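Local coordinates for protein putative hydrolase (Acinetobacter sp. NBRC 100985, PDB 4XUK) that probably hydrolyses organophosphorus triesters and perhaps lactones at a two-zinc site, as a member of the metallo-beta-lactamase superfamily, at residues I34-Q37 against Q38-E41; D239-K242 against A243-T246; L248-F251 against A252-A255. The protein carries 2 engineered substitutions. One frame throughout, in Å; residues are numbered along the deposited sequence.

Interaction 1 of 3, residues I34-Q37 against Q38-E41; sequences IPQQ and QVHE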
loop_
_atom_site.group_PDB
_atom_site.type_symbol
_atom_site.label_atom_id
_atom_site.label_comp_id
_atom_site.label_asym_id
_atom_site.label_seq_id
_atom_site.Cartn_x
_atom_site.Cartn_y
_atom_site.Cartn_z
ATOM N N ILE A 34 -26.461 10.227 0.822
ATOM C CA ILE A 34 -25.604 10.746 1.872
ATOM C C ILE A 34 -25.317 12.181 1.476
ATOM O O ILE A 34 -25.069 12.460 0.306
ATOM C CB ILE A 34 -24.319 9.873 2.049
ATOM C CG1 ILE A 34 -23.401 10.438 3.140
ATOM C CG2 ILE A 34 -23.587 9.688 0.725
ATOM C CD1 ILE A 34 -22.487 9.386 3.785
ATOM N N PRO A 35 -25.426 13.114 2.432
ATOM C CA PRO A 35 -25.164 14.509 2.080
ATOM C C PRO A 35 -23.752 14.631 1.547
ATOM O O PRO A 35 -22.832 14.048 2.133
ATOM C CB PRO A 35 -25.266 15.228 3.424
ATOM C CG PRO A 35 -26.163 14.374 4.244
ATOM C CD PRO A 35 -25.790 12.966 3.851
ATOM N N GLN A 36 -23.593 15.358 0.445
ATOM C CA GLN A 36 -22.288 15.518 -0.180
ATOM C C GLN A 36 -21.262 16.127 0.767
ATOM O O GLN A 36 -20.064 15.839 0.656
ATOM C CB GLN A 36 -22.408 16.340 -1.468
ATOM C CG GLN A 36 -22.859 15.497 -2.666
ATOM C CD GLN A 36 -21.835 14.415 -3.018
ATOM O OE1 GLN A 36 -20.700 14.722 -3.385
ATOM N NE2 GLN A 36 -22.230 13.156 -2.893
ATOM N N GLN A 37 -21.722 16.959 1.698
ATOM C CA GLN A 37 -20.813 17.541 2.685
ATOM C C GLN A 37 -20.151 16.452 3.543
ATOM O O GLN A 37 -18.960 16.545 3.861
ATOM C CB GLN A 37 -21.559 18.554 3.567
ATOM C CG GLN A 37 -20.659 19.327 4.541
ATOM C CD GLN A 37 -19.718 20.309 3.853
ATOM O OE1 GLN A 37 -18.589 20.520 4.299
ATOM N NE2 GLN A 37 -20.179 20.922 2.776
ATOM N N GLN A 38 -20.912 15.414 3.902
ATOM C CA GLN A 38 -20.365 14.321 4.718
ATOM C C GLN A 38 -19.447 13.432 3.891
ATOM O O GLN A 38 -18.464 12.887 4.410
ATOM C CB GLN A 38 -21.485 13.478 5.340
ATOM C CG GLN A 38 -22.246 14.194 6.442
ATOM C CD GLN A 38 -23.502 13.444 6.858
ATOM O OE1 GLN A 38 -23.574 12.216 6.761
ATOM N NE2 GLN A 38 -24.505 14.185 7.305
ATOM N N VAL A 39 -19.783 13.269 2.613
ATOM C CA VAL A 39 -18.893 12.587 1.681
ATOM C C VAL A 39 -17.553 13.300 1.667
ATOM O O VAL A 39 -16.509 12.662 1.807
ATOM C CB VAL A 39 -19.485 12.535 0.248
ATOM C CG1 VAL A 39 -18.449 12.019 -0.753
ATOM C CG2 VAL A 39 -20.715 11.661 0.220
ATOM N N HIS A 40 -17.574 14.623 1.522
ATOM C CA HIS A 40 -16.329 15.381 1.495
ATOM C C HIS A 40 -15.574 15.352 2.823
ATOM O O HIS A 40 -14.342 15.307 2.834
ATOM C CB HIS A 40 -16.549 16.813 0.975
ATOM C CG HIS A 40 -16.829 16.868 -0.493
ATOM N ND1 HIS A 40 -15.914 16.448 -1.436
ATOM C CD2 HIS A 40 -17.928 17.260 -1.183
ATOM C CE1 HIS A 40 -16.432 16.588 -2.643
ATOM N NE2 HIS A 40 -17.656 17.076 -2.518
ATOM N N GLU A 41 -16.308 15.356 3.935
ATOM C CA GLU A 41 -15.694 15.156 5.250
ATOM C C GLU A 41 -14.916 13.839 5.306
ATOM O O GLU A 41 -13.747 13.806 5.703
ATOM C CB GLU A 41 -16.777 15.168 6.332
ATOM C CG GLU A 41 -17.345 16.564 6.603
ATOM C CD GLU A 41 -18.689 16.521 7.318
ATOM O OE1 GLU A 41 -19.413 17.546 7.308
ATOM O OE2 GLU A 41 -19.015 15.458 7.886
HETATM O O HOH W 1 -19.886 17.040 -4.113
#
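P35 O takes two backbone N-H groups at the first turn of helix 36-45. V39 N reaches it at 3.2 Å with an N-H...O angle of 162°, lying in the carbonyl plane, whereas Q38 N, at 2.9 Å, makes a bent and weak bond. P35 thus stands at the N-cap position, and the ladder continues with H40 N to Q36 O and E41 N to Q37 O.

Beside this ladder the Q38 amide is laid against the proline ring. Its CG sits beside its own backbone N (chi1 -71°) and the chain runs extended from there, which carries NE2 to 3.5 Å from P35 CG; its OE1 is hydrogen-bonded to R229. On the buried side I34 CG2 meets V39 CG2 at 3.5 Å, an apolar contact that ties the residue before the cap to the first turn.

A water joins the polar ends of Q36 and H40, 2.6 Å from Q36 OE1, to which it donates, and 2.7 Å from H40 NE2. The amide and imidazole planes stand nearly perpendicular, and the water spans the gap between Q36 OE1 and H40 NE2. Each has a second partner: Q36 NE2 binds P28 O, and H40 ND1 binds D49 OD1. E41, extended beyond CG, passes Q37 O with CG at 3.2 Å, and its OE1 lies against Q37 CG.

Both nitrogens of H40 and both ends of the Q36 amide are therefore engaged, which should fix the rotation of these two flat groups and tie the start of the helix to neighbouring loops.

Interaction 2 of 3, residues D239-K242 against A243-T246; sequences DPKK and AVET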
loop_
_atom_site.group_PDB
_atom_site.type_symbol
_atom_site.label_atom_id
_atom_site.label_comp_id
_atom_site.label_asym_id
_atom_site.label_seq_id
_atom_site.Cartn_x
_atom_site.Cartn_y
_atom_site.Cartn_z
ATOM N N ASP A 239 -29.321 -2.890 -7.870
ATOM C CA ASP A 239 -30.259 -2.811 -6.749
ATOM C C ASP A 239 -29.499 -2.299 -5.531
ATOM O O ASP A 239 -28.903 -3.087 -4.789
ATOM C CB ASP A 239 -30.871 -4.183 -6.463
ATOM C CG ASP A 239 -31.959 -4.146 -5.386
ATOM O OD1 ASP A 239 -31.977 -3.230 -4.536
ATOM O OD2 ASP A 239 -32.799 -5.067 -5.380
ATOM N N PRO A 240 -29.509 -0.973 -5.323
ATOM C CA PRO A 240 -28.737 -0.365 -4.230
ATOM C C PRO A 240 -29.150 -0.834 -2.839
ATOM O O PRO A 240 -28.284 -0.987 -1.977
ATOM C CB PRO A 240 -29.007 1.139 -4.391
ATOM C CG PRO A 240 -30.136 1.256 -5.375
ATOM C CD PRO A 240 -30.063 0.040 -6.237
ATOM N N LYS A 241 -30.424 -1.042 -2.619
ATOM C CA LYS A 241 -30.848 -1.516 -1.347
ATOM C C LYS A 241 -30.310 -2.882 -1.019
ATOM O O LYS A 241 -29.815 -3.090 0.028
ATOM C CB LYS A 241 -32.359 -1.501 -1.196
ATOM C CG LYS A 241 -32.798 -0.750 0.030
ATOM C CD LYS A 241 -32.244 0.684 0.081
ATOM C CE LYS A 241 -30.786 0.833 0.573
ATOM N NZ LYS A 241 -30.583 1.107 1.981
ATOM N N LYS A 242 -30.445 -3.798 -1.942
ATOM C CA LYS A 242 -29.947 -5.155 -1.803
ATOM C C LYS A 242 -28.412 -5.153 -1.666
ATOM O O LYS A 242 -27.846 -5.951 -0.919
ATOM C CB LYS A 242 -30.402 -5.966 -3.024
ATOM C CG LYS A 242 -29.873 -7.382 -3.130
ATOM C CD LYS A 242 -30.591 -8.329 -2.198
ATOM C CE LYS A 242 -30.434 -9.777 -2.661
ATOM N NZ LYS A 242 -31.356 -10.114 -3.795
ATOM N N ALA A 243 -27.739 -4.259 -2.385
ATOM C CA ALA A 243 -26.265 -4.199 -2.342
ATOM C C ALA A 243 -25.761 -3.707 -0.992
ATOM O O ALA A 243 -24.703 -4.150 -0.507
ATOM C CB ALA A 243 -25.728 -3.326 -3.461
ATOM N N VAL A 244 -26.502 -2.780 -0.389
ATOM C CA VAL A 244 -26.189 -2.337 0.969
ATOM C C VAL A 244 -26.384 -3.483 1.954
ATOM O O VAL A 244 -25.523 -3.733 2.801
ATOM C CB VAL A 244 -27.054 -1.117 1.378
ATOM C CG1 VAL A 244 -26.956 -0.856 2.869
ATOM C CG2 VAL A 244 -26.626 0.115 0.600
ATOM N N GLU A 245 -27.508 -4.190 1.837
ATOM C CA GLU A 245 -27.769 -5.328 2.710
ATOM C C GLU A 245 -26.641 -6.344 2.599
ATOM O O GLU A 245 -26.178 -6.897 3.603
ATOM C CB GLU A 245 -29.098 -5.987 2.341
ATOM C CG GLU A 245 -30.306 -5.080 2.515
ATOM C CD GLU A 245 -31.587 -5.723 2.008
ATOM O OE1 GLU A 245 -32.645 -5.060 2.056
ATOM O OE2 GLU A 245 -31.531 -6.896 1.564
ATOM N N THR A 246 -26.199 -6.589 1.369
ATOM C CA THR A 246 -25.132 -7.555 1.133
ATOM C C THR A 246 -23.813 -7.113 1.764
ATOM O O THR A 246 -23.150 -7.905 2.436
ATOM C CB THR A 246 -24.920 -7.795 -0.358
ATOM O OG1 THR A 246 -26.062 -8.473 -0.894
ATOM C CG2 THR A 246 -23.693 -8.668 -0.577
#
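E245 has CG beside its own backbone N (chi1 -62°), and this torsion brings CG to 3.2 Å from K241 O, one turn earlier in helix 240-257. V244 CG2 is similarly placed opposite its carbonyl carbon and rests 3.3 Å from P240 O. Rotation of the same kind sets T246 OG1 3.1 Å from K242 O, although the hydroxyl has its hydrogen bond with A195 O.

The carbonyls so brushed are those of the regular helix ladder. V244 N, E245 N and T246 N bond to the oxygens of P240, K241 and K242, each donor somewhat tilted from the carbonyl plane. A243 N approaches D239 O more nearly head-on, at 2.9 Å with a C=O...N angle of 161°.

Charged ends contribute little directly. K242 bends at chi2 and again at chi4; its CD comes to 4.1 Å from E245 OE2, but NZ stays 6.3 Å from that same OE2, which leaves at most a long-range attraction.

D239 also closes the helix start through its side chain: K242 N donates to OD1 at 3.1 Å along an almost straight N-H...O line (174°), arriving well above the carboxylate plane. An aspartate N-cap bonded to the third helical N-H, with proline in the first turn, is a classic helix start. D239 is also hydrogen-bonded through its backbone to G196, next in sequence to the zinc ligand H197, and A243's side chain lies about 10 Å from a zinc ion of the metallo-beta-lactamase site.

Interaction 3 of 3, residues L248-F251 against A252-A255; sequences LKQF and ANFA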
loop_
_atom_site.group_PDB
_atom_site.type_symbol
_atom_site.label_atom_id
_atom_site.label_comp_id
_atom_site.label_asym_id
_atom_site.label_seq_id
_atom_site.Cartn_x
_atom_site.Cartn_y
_atom_site.Cartn_z
ATOM N N LEU A 248 -23.278 -4.957 4.306
ATOM C CA LEU A 248 -23.370 -4.980 5.724
ATOM C C LEU A 248 -23.255 -6.386 6.290
ATOM O O LEU A 248 -22.627 -6.613 7.252
ATOM C CB LEU A 248 -24.648 -4.324 6.150
ATOM C CG LEU A 248 -24.780 -2.832 5.941
ATOM C CD1 LEU A 248 -26.192 -2.429 6.304
ATOM C CD2 LEU A 248 -23.753 -2.063 6.735
ATOM N N LYS A 249 -23.872 -7.336 5.638
ATOM C CA LYS A 249 -23.733 -8.730 6.054
ATOM C C LYS A 249 -22.295 -9.224 5.943
ATOM O O LYS A 249 -21.775 -9.872 6.858
ATOM C CB LYS A 249 -24.638 -9.642 5.224
ATOM C CG LYS A 249 -25.157 -10.818 6.021
ATOM C CD LYS A 249 -24.754 -12.125 5.424
ATOM C CE LYS A 249 -25.391 -12.315 4.068
ATOM N NZ LYS A 249 -25.099 -13.677 3.552
ATOM N N GLN A 250 -21.652 -8.944 4.813
ATOM C CA GLN A 250 -20.323 -9.488 4.580
ATOM C C GLN A 250 -19.266 -8.793 5.439
ATOM O O GLN A 250 -18.380 -9.455 5.964
ATOM C CB GLN A 250 -19.960 -9.436 3.090
ATOM C CG GLN A 250 -20.880 -10.298 2.211
ATOM C CD GLN A 250 -20.881 -11.768 2.618
ATOM O OE1 GLN A 250 -21.919 -12.433 2.604
ATOM N NE2 GLN A 250 -19.716 -12.278 2.983
ATOM N N PHE A 251 -19.364 -7.474 5.588
ATOM C CA PHE A 251 -18.387 -6.731 6.389
ATOM C C PHE A 251 -18.472 -7.145 7.854
ATOM O O PHE A 251 -17.461 -7.200 8.556
ATOM C CB PHE A 251 -18.599 -5.216 6.255
ATOM C CG PHE A 251 -17.965 -4.617 5.026
ATOM C CD1 PHE A 251 -17.606 -5.413 3.942
ATOM C CD2 PHE A 251 -17.728 -3.250 4.963
ATOM C CE1 PHE A 251 -17.023 -4.845 2.806
ATOM C CE2 PHE A 251 -17.143 -2.678 3.848
ATOM C CZ PHE A 251 -16.796 -3.473 2.766
ATOM N N ALA A 252 -19.689 -7.420 8.311
ATOM C CA ALA A 252 -19.881 -7.908 9.668
ATOM C C ALA A 252 -19.143 -9.230 9.817
ATOM O O ALA A 252 -18.335 -9.387 10.721
ATOM C CB ALA A 252 -21.363 -8.064 9.972
ATOM N N ASN A 253 -19.408 -10.170 8.914
ATOM C CA ASN A 253 -18.702 -11.444 8.889
ATOM C C ASN A 253 -17.178 -11.270 8.869
ATOM O O ASN A 253 -16.474 -11.903 9.661
ATOM C CB ASN A 253 -19.195 -12.276 7.689
ATOM C CG ASN A 253 -18.272 -13.445 7.343
ATOM O OD1 ASN A 253 -17.659 -14.060 8.215
ATOM N ND2 ASN A 253 -18.181 -13.757 6.054
ATOM N N PHE A 254 -16.675 -10.405 7.986
ATOM C CA PHE A 254 -15.223 -10.185 7.861
ATOM C C PHE A 254 -14.586 -9.602 9.117
ATOM O O PHE A 254 -13.464 -9.967 9.492
ATOM C CB PHE A 254 -14.914 -9.249 6.690
ATOM C CG PHE A 254 -15.422 -9.735 5.350
ATOM C CD1 PHE A 254 -15.633 -11.078 5.103
ATOM C CD2 PHE A 254 -15.672 -8.823 4.337
ATOM C CE1 PHE A 254 -16.103 -11.501 3.861
ATOM C CE2 PHE A 254 -16.139 -9.239 3.095
ATOM C CZ PHE A 254 -16.351 -10.573 2.856
ATOM N N ALA A 255 -15.288 -8.673 9.758
ATOM C CA ALA A 255 -14.784 -8.052 10.978
ATOM C C ALA A 255 -14.688 -9.049 12.138
ATOM O O ALA A 255 -13.695 -9.044 12.872
ATOM C CB ALA A 255 -15.644 -6.852 11.365
#
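F254 and Q250 meet twice, by a backbone bond and by a ring contact. The bond, F254 N to Q250 O, is 2.8 Å long, and further bonds of the same i to i+4 kind run from A252 N to L248 O, N253 N to K249 O and A255 N to F251 O.

The ring contact uses that same Q250 O. With CG beside its own N (chi1 -58°), F254 swings its ring back along the helix, and the oxygen lies over one face, 3.0 Å above the plane and offset toward the rim.

Apolar contacts extend the patch: Q250 CB packs 3.8 Å from F254 CZ, and F251 CD1 approaches F254 CD2 at 3.9 Å. Beyond them F251 meets the F227 ring, while F254 reaches I216 and T274.

Among polar groups, the Q250 and N253 side chains lie side by side, pointing the same way, but their amide planes are turned 86° apart; NE2 and ND2 are 3.7 Å apart, two donors that cannot bond each other. N253 OD1 instead accepts from N257 and Q259.

Q250 O is thus satisfied by an N-H, and the ring over it probably limits the approach of water to that carbonyl.

Interaction 1 comes first along the chain, at the start of helix 36-45; interactions 2 and 3 follow much later and share helix 240-257, the one at its N-cap and the other further along. The centres of interactions 2 and 3 are 13 Å apart, with segments separated by a single residue. Interaction 1 lies 20 Å from interaction 2 and 24 Å from interaction 3, centre to centre, and touches neither. All three have partners in residues 229-233: R229 and T232 meet interaction 1, A233 meets P240, and P230 meets L248. The long helix runs from near the zinc site toward strand 271-275, which F254 and A255 touch, while the short one lies at the periphery.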